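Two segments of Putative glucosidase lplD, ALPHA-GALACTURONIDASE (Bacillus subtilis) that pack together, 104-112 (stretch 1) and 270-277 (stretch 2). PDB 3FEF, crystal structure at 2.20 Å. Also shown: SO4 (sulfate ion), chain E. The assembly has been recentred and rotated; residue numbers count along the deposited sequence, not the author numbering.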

# COMPACT_ATOMS: atom_id res chain seq x y z
N TYR A 104 29.98 23.02 8.70
CA TYR A 104 30.93 22.55 7.70
C TYR A 104 30.36 21.45 6.84
O TYR A 104 29.54 20.64 7.28
CB TYR A 104 32.23 22.10 8.37
CG TYR A 104 32.94 23.28 8.95
CD1 TYR A 104 34.03 23.84 8.31
CD2 TYR A 104 32.47 23.90 10.10
CE1 TYR A 104 34.66 24.95 8.82
CE2 TYR A 104 33.09 25.01 10.62
CZ TYR A 104 34.19 25.52 9.97
OH TYR A 104 34.82 26.62 10.46
N GLN A 105 30.81 21.43 5.59
CA GLN A 105 30.38 20.47 4.61
C GLN A 105 31.60 19.96 3.88
O GLN A 105 32.50 20.73 3.54
CB GLN A 105 29.42 21.13 3.62
CG GLN A 105 28.11 21.59 4.22
CD GLN A 105 27.25 22.33 3.22
OE1 GLN A 105 26.32 21.76 2.65
NE2 GLN A 105 27.57 23.60 2.98
N SER A 106 31.65 18.67 3.63
CA SER A 106 32.80 18.10 2.95
C SER A 106 32.63 18.14 1.43
O SER A 106 33.60 18.25 0.70
CB SER A 106 33.05 16.67 3.43
OG SER A 106 31.86 15.91 3.36
N VAL A 107 31.39 18.04 0.96
CA VAL A 107 31.18 18.03 -0.48
C VAL A 107 30.11 19.03 -0.86
O VAL A 107 30.29 19.81 -1.78
CB VAL A 107 30.73 16.65 -0.97
CG1 VAL A 107 30.74 16.59 -2.50
CG2 VAL A 107 31.60 15.56 -0.38
N GLY A 108 28.99 18.99 -0.14
CA GLY A 108 27.91 19.94 -0.34
C GLY A 108 27.17 19.89 -1.66
O GLY A 108 26.64 20.90 -2.11
N ASP A 109 27.10 18.71 -2.28
CA ASP A 109 26.42 18.56 -3.56
C ASP A 109 25.22 17.62 -3.47
O ASP A 109 24.58 17.33 -4.47
CB ASP A 109 27.40 18.04 -4.63
CG ASP A 109 27.88 16.61 -4.36
OD1 ASP A 109 27.62 16.07 -3.28
OD2 ASP A 109 28.52 16.01 -5.24
N THR A 110 24.92 17.16 -2.27
CA THR A 110 23.96 16.09 -2.08
C THR A 110 22.91 16.46 -1.03
O THR A 110 21.75 16.60 -1.37
CB THR A 110 24.69 14.76 -1.75
OG1 THR A 110 25.45 14.37 -2.91
CG2 THR A 110 23.71 13.64 -1.41
N VAL A 111 23.31 16.62 0.22
CA VAL A 111 22.39 17.07 1.28
C VAL A 111 23.01 18.26 2.01
O VAL A 111 23.87 18.94 1.47
CB VAL A 111 22.04 15.96 2.29
CG1 VAL A 111 21.14 14.92 1.64
CG2 VAL A 111 23.29 15.32 2.85
N GLY A 112 22.58 18.51 3.24
CA GLY A 112 23.06 19.68 3.96
C GLY A 112 22.57 20.94 3.24
O GLY A 112 21.82 20.84 2.24
N ASP A 270 33.87 8.03 2.95
CA ASP A 270 33.72 8.73 4.20
C ASP A 270 33.22 10.19 4.00
O ASP A 270 32.35 10.67 4.73
CB ASP A 270 35.05 8.69 4.97
CG ASP A 270 35.28 7.36 5.70
OD1 ASP A 270 34.66 6.33 5.31
OD2 ASP A 270 36.05 7.32 6.69
N ARG A 271 33.76 10.86 3.00
CA ARG A 271 33.42 12.26 2.75
C ARG A 271 31.93 12.45 2.41
O ARG A 271 31.38 13.52 2.64
CB ARG A 271 34.31 12.82 1.63
CG ARG A 271 34.21 12.01 0.33
CD ARG A 271 35.33 12.31 -0.65
NE ARG A 271 35.27 13.67 -1.18
CZ ARG A 271 34.74 14.00 -2.35
NH1 ARG A 271 34.75 15.27 -2.75
NH2 ARG A 271 34.21 13.08 -3.14
N HIS A 272 31.29 11.43 1.86
CA HIS A 272 29.87 11.52 1.52
C HIS A 272 29.00 11.09 2.69
O HIS A 272 28.00 11.73 2.98
CB HIS A 272 29.54 10.67 0.31
CG HIS A 272 30.07 11.22 -0.97
ND1 HIS A 272 31.00 10.55 -1.74
CD2 HIS A 272 29.82 12.39 -1.61
CE1 HIS A 272 31.29 11.28 -2.80
NE2 HIS A 272 30.58 12.40 -2.75
N LEU A 273 29.40 10.01 3.35
CA LEU A 273 28.65 9.47 4.48
C LEU A 273 28.55 10.53 5.54
O LEU A 273 27.51 10.68 6.20
CB LEU A 273 29.38 8.26 5.07
CG LEU A 273 29.44 6.97 4.23
CD1 LEU A 273 30.38 5.92 4.87
CD2 LEU A 273 28.02 6.38 3.98
N ALA A 274 29.65 11.24 5.73
CA ALA A 274 29.77 12.21 6.82
C ALA A 274 28.68 13.28 6.78
O ALA A 274 28.39 13.89 7.79
CB ALA A 274 31.15 12.86 6.81
N GLU A 275 28.06 13.52 5.63
CA GLU A 275 27.11 14.62 5.56
C GLU A 275 25.67 14.24 5.93
O GLU A 275 24.80 15.11 6.00
CB GLU A 275 27.14 15.22 4.15
CG GLU A 275 28.55 15.40 3.60
CD GLU A 275 28.59 16.42 2.49
OE1 GLU A 275 28.15 16.09 1.36
OE2 GLU A 275 29.06 17.55 2.75
N PHE A 276 25.42 12.94 6.14
CA PHE A 276 24.04 12.45 6.30
C PHE A 276 23.58 12.31 7.75
O PHE A 276 22.40 12.11 7.98
CB PHE A 276 23.82 11.11 5.58
CG PHE A 276 23.68 11.23 4.10
CD1 PHE A 276 22.44 11.25 3.50
CD2 PHE A 276 24.81 11.34 3.29
CE1 PHE A 276 22.31 11.36 2.15
CE2 PHE A 276 24.68 11.48 1.93
CZ PHE A 276 23.44 11.48 1.36
N LEU A 277 24.50 12.40 8.70
CA LEU A 277 24.15 12.17 10.10
C LEU A 277 24.96 12.95 11.10
O LEU A 277 26.03 13.44 10.78
CB LEU A 277 24.21 10.68 10.47
CG LEU A 277 25.14 9.70 9.78
CD1 LEU A 277 26.55 10.24 9.60
CD2 LEU A 277 25.13 8.39 10.57
S SO4 E . 33.34 15.01 -6.56
O1 SO4 E . 34.51 14.75 -7.39
O2 SO4 E . 33.73 15.58 -5.27
O3 SO4 E . 32.64 13.75 -6.34
O4 SO4 E . 32.45 15.93 -7.25

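The contact is organised around the carboxylate of E275, which points into the irregular loop formed by residues 104-112 and meets a run of backbone amides. V107 N donates to E275 OE2 at 3.0 Å with a nearly straight N-H...O angle of 171°, and G108 N reaches the same OE2 at 3.2 Å. A further bond from S106 N to E275 OE2, also 3.0 Å long, is weak because its angle falls to 128°. Three successive amides thus converge on one carboxylate oxygen, offering partial positive charge to an acidic group buried away from solvent. G108 adopts a positive phi of 66°, a conformation that favours glycine.

Four residues before E275, the carbonyl oxygen R271 O accepts a hydrogen bond from S106 OG at 2.5 Å, a short bond that ties the loop to the helical backbone where the backbones of the two stretches come closest. V107 CG2 lies over one face of the R271 guanidinium and 3.8 Å from H272 CD2. At its edge the guanidinium binds a sulfate, with R271 NH1 2.7 Å from SO4 O2.

Apolar packing completes the interface at F276. V111 CG2 sits over the ring face, 4.0 Å from its centroid and only 4° off the normal, a CH-pi contact, while T110 CG2 approaches F276 CZ obliquely at 3.5 Å.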